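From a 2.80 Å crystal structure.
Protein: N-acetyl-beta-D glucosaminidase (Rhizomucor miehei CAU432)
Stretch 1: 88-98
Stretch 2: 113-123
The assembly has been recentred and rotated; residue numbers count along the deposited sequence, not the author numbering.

Stretch 1 88-98: RLGDSGTYLPG
Stretch 2 (113-123) NVAMAISKELL

A segment without regular secondary structure can pack closely against a helix when its polar groups find partners and its apolar side chains meet one helical face. Residues 88-98 of this N-acetyl-beta-D glucosaminidase and residues 113-123, part of a longer helix that begins before them and continues after, illustrate the principle, burying 410 Å² with both sides summed. Hydrogen bonds from residue i+4 to residue i run through the helix from Ala117 N to Asn113 O up to Leu123 N to Ser119 O, that of Glu121 N to Ala117 O being weak. The two stretches run in opposite directions: the CA atoms of Gly93 and Glu121 lie 6.9 Å apart, those of Thr94 and Ile118 7.9 Å, and those of Leu96 and Val114 6.5 Å.

Stretch 1 opens with Arg88 (phi/psi -77/-22), whose side chain stays clear of the helix. A type II' turn follows from Leu89 (-65/-38) to Ser92 (-67/-34), with Gly90 at 71/-105, a positive phi that favours glycine, and Asp91 at -104/-9. Leu89 O closes the turn by accepting from Ser92 N and from Ser92 OG, both at 3.0 Å. The CA-to-CB bond of Leu89 points toward the helix; its chi angles, -94° and 34°, lie between wells, and its CD1 reaches Leu122 CD2 at 3.7 Å. Leu122 is mt, its CB sideways but its end drawn nearer.

Beyond the turn the backbone extends, and Gly93 (-126/171) brings its CA to 3.1 Å from Glu121 OE1. A CB on Gly93 would point toward the helix and sit 2.5 Å from Glu121 OE1, a clash, so the absence of a side chain permits the close approach. The carboxylate then grips the next residue with both oxygens. Thr94 N donates to Glu121 OE1 at 3.1 Å with an N-H...O angle of 152°, while Thr94 OG1 donates to Glu121 OE2 at 2.8 Å. The CA-to-CB bonds of Thr94 (-74/144, chi1 m) and Glu121 (m, t, then chi3 6°) each point toward the other stretch, and one acidic side chain engages backbone and hydroxyl together.

Tyr95 (-78/112, chi1 m) turns away, as expected from the alternation of an extended chain, and Leu96 (-121/152, mt) turns back. Leu96 CB meets Val114 CG1 at 3.8 Å; Leu96 CD1 lies 3.8 Å from Ala117 CB and 3.9 Å from Ile118 CG1. Val114 is t and Ile118 mm. Ala117 and Ile118 follow Val114 by three and four residues, the spacing that brings side chains to one side of a helix.

The CA-to-CB bond of Pro97 (-49/129, C-gamma exo) points sideways, and Pro97 CD lies 4.2 Å from Val114 CG2. Gly98 (-76/-177) leaves the contact and occupies the N-cap position of a following helix.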

# COMPACT_ATOMS: atom_id res chain seq x y z
N ARG A 88 31.27 -2.06 -17.27
CA ARG A 88 32.75 -2.08 -17.28
C ARG A 88 33.36 -3.38 -17.82
O ARG A 88 34.53 -3.40 -18.22
CB ARG A 88 33.32 -1.86 -15.87
CG ARG A 88 32.64 -0.82 -15.00
CD ARG A 88 32.34 0.48 -15.72
NE ARG A 88 32.24 1.58 -14.77
CZ ARG A 88 31.63 2.75 -15.00
NH1 ARG A 88 31.04 3.01 -16.17
NH2 ARG A 88 31.61 3.67 -14.05
N LEU A 89 32.60 -4.47 -17.80
CA LEU A 89 33.11 -5.77 -18.27
C LEU A 89 33.43 -5.77 -19.77
O LEU A 89 34.40 -6.38 -20.20
CB LEU A 89 32.11 -6.89 -17.93
CG LEU A 89 32.30 -7.67 -16.63
CD1 LEU A 89 32.87 -6.82 -15.50
CD2 LEU A 89 30.98 -8.31 -16.20
N GLY A 90 32.59 -5.08 -20.55
CA GLY A 90 32.80 -4.95 -21.99
C GLY A 90 32.55 -6.24 -22.75
O GLY A 90 31.41 -6.64 -22.96
N ASP A 91 33.64 -6.88 -23.18
CA ASP A 91 33.60 -8.18 -23.86
C ASP A 91 34.04 -9.31 -22.94
O ASP A 91 33.91 -10.49 -23.29
CB ASP A 91 34.50 -8.17 -25.09
CG ASP A 91 34.09 -7.13 -26.11
OD1 ASP A 91 32.87 -6.96 -26.33
OD2 ASP A 91 34.98 -6.49 -26.70
N SER A 92 34.57 -8.96 -21.77
CA SER A 92 34.98 -9.95 -20.79
C SER A 92 33.78 -10.71 -20.22
O SER A 92 33.88 -11.90 -19.92
CB SER A 92 35.74 -9.26 -19.64
OG SER A 92 36.66 -8.31 -20.14
N GLY A 93 32.65 -10.01 -20.10
CA GLY A 93 31.41 -10.59 -19.58
C GLY A 93 30.23 -10.40 -20.52
O GLY A 93 30.32 -9.67 -21.50
N THR A 94 29.11 -11.04 -20.20
CA THR A 94 27.95 -11.06 -21.08
C THR A 94 27.20 -9.73 -21.08
O THR A 94 27.12 -9.06 -20.05
CB THR A 94 26.98 -12.18 -20.66
OG1 THR A 94 27.69 -13.41 -20.54
CG2 THR A 94 25.85 -12.34 -21.68
N TYR A 95 26.67 -9.35 -22.24
CA TYR A 95 25.71 -8.25 -22.34
C TYR A 95 24.34 -8.75 -21.88
O TYR A 95 23.73 -9.58 -22.54
CB TYR A 95 25.59 -7.73 -23.78
CG TYR A 95 26.76 -6.91 -24.26
CD1 TYR A 95 26.92 -5.60 -23.86
CD2 TYR A 95 27.71 -7.45 -25.13
CE1 TYR A 95 28.00 -4.84 -24.29
CE2 TYR A 95 28.79 -6.70 -25.57
CZ TYR A 95 28.93 -5.40 -25.15
OH TYR A 95 30.00 -4.64 -25.57
N LEU A 96 23.87 -8.25 -20.74
CA LEU A 96 22.51 -8.53 -20.29
C LEU A 96 21.76 -7.21 -20.13
O LEU A 96 22.38 -6.17 -19.86
CB LEU A 96 22.51 -9.33 -18.98
CG LEU A 96 23.15 -10.72 -19.07
CD1 LEU A 96 23.50 -11.23 -17.68
CD2 LEU A 96 22.23 -11.70 -19.79
N PRO A 97 20.43 -7.23 -20.30
CA PRO A 97 19.61 -6.01 -20.30
C PRO A 97 19.87 -5.06 -19.13
O PRO A 97 19.87 -5.49 -17.97
CB PRO A 97 18.19 -6.55 -20.23
CG PRO A 97 18.26 -7.88 -20.89
CD PRO A 97 19.60 -8.43 -20.52
N GLY A 98 20.11 -3.79 -19.44
CA GLY A 98 20.21 -2.74 -18.44
C GLY A 98 18.84 -2.34 -17.92
O GLY A 98 17.83 -2.91 -18.32
N ASN A 113 17.29 -12.69 -12.24
CA ASN A 113 18.20 -13.59 -12.93
C ASN A 113 19.39 -12.89 -13.56
O ASN A 113 20.51 -13.39 -13.50
CB ASN A 113 17.44 -14.40 -13.98
CG ASN A 113 16.50 -15.41 -13.35
OD1 ASN A 113 16.73 -15.88 -12.23
ND2 ASN A 113 15.42 -15.73 -14.05
N VAL A 114 19.15 -11.73 -14.16
CA VAL A 114 20.24 -10.94 -14.73
C VAL A 114 21.28 -10.62 -13.66
O VAL A 114 22.47 -10.81 -13.88
CB VAL A 114 19.73 -9.66 -15.40
CG1 VAL A 114 20.86 -8.68 -15.66
CG2 VAL A 114 19.03 -10.00 -16.71
N ALA A 115 20.82 -10.16 -12.50
CA ALA A 115 21.72 -9.81 -11.41
C ALA A 115 22.49 -11.03 -10.89
O ALA A 115 23.68 -10.93 -10.57
CB ALA A 115 20.94 -9.14 -10.29
N MET A 116 21.82 -12.17 -10.81
CA MET A 116 22.45 -13.41 -10.37
C MET A 116 23.56 -13.80 -11.33
O MET A 116 24.68 -14.08 -10.92
CB MET A 116 21.43 -14.55 -10.29
CG MET A 116 20.38 -14.38 -9.20
SD MET A 116 19.14 -15.68 -9.26
CE MET A 116 20.00 -16.96 -8.36
N ALA A 117 23.22 -13.81 -12.62
CA ALA A 117 24.18 -14.12 -13.69
C ALA A 117 25.40 -13.19 -13.67
O ALA A 117 26.53 -13.65 -13.89
CB ALA A 117 23.49 -14.03 -15.04
N ILE A 118 25.17 -11.91 -13.41
CA ILE A 118 26.24 -10.93 -13.37
C ILE A 118 27.11 -11.11 -12.14
O ILE A 118 28.33 -11.05 -12.23
CB ILE A 118 25.69 -9.48 -13.44
CG1 ILE A 118 25.24 -9.16 -14.86
CG2 ILE A 118 26.71 -8.45 -12.95
CD1 ILE A 118 26.35 -9.17 -15.90
N SER A 119 26.49 -11.34 -10.99
CA SER A 119 27.25 -11.50 -9.74
C SER A 119 28.17 -12.72 -9.81
O SER A 119 29.30 -12.67 -9.32
CB SER A 119 26.31 -11.58 -8.53
OG SER A 119 25.15 -12.32 -8.82
N LYS A 120 27.69 -13.78 -10.44
CA LYS A 120 28.49 -14.99 -10.68
C LYS A 120 29.76 -14.62 -11.45
O LYS A 120 30.87 -14.95 -11.03
CB LYS A 120 27.67 -16.02 -11.46
CG LYS A 120 28.20 -17.45 -11.42
CD LYS A 120 27.34 -18.34 -12.31
CE LYS A 120 27.31 -19.79 -11.85
NZ LYS A 120 28.55 -20.54 -12.17
N GLU A 121 29.58 -13.92 -12.57
CA GLU A 121 30.71 -13.47 -13.40
C GLU A 121 31.66 -12.57 -12.61
O GLU A 121 32.86 -12.80 -12.60
CB GLU A 121 30.21 -12.76 -14.66
CG GLU A 121 29.59 -13.70 -15.69
CD GLU A 121 29.33 -13.05 -17.04
OE1 GLU A 121 29.75 -11.89 -17.25
OE2 GLU A 121 28.71 -13.71 -17.91
N LEU A 122 31.11 -11.55 -11.96
CA LEU A 122 31.93 -10.63 -11.17
C LEU A 122 32.71 -11.33 -10.05
O LEU A 122 33.86 -11.00 -9.80
CB LEU A 122 31.06 -9.52 -10.57
CG LEU A 122 30.53 -8.46 -11.54
CD1 LEU A 122 29.48 -7.59 -10.85
CD2 LEU A 122 31.65 -7.59 -12.08
N LEU A 123 32.08 -12.30 -9.39
CA LEU A 123 32.70 -12.97 -8.24
C LEU A 123 33.88 -13.85 -8.64
O LEU A 123 34.87 -13.92 -7.92
CB LEU A 123 31.67 -13.79 -7.46
CG LEU A 123 32.14 -14.39 -6.12
CD1 LEU A 123 32.74 -13.33 -5.21
CD2 LEU A 123 30.98 -15.09 -5.42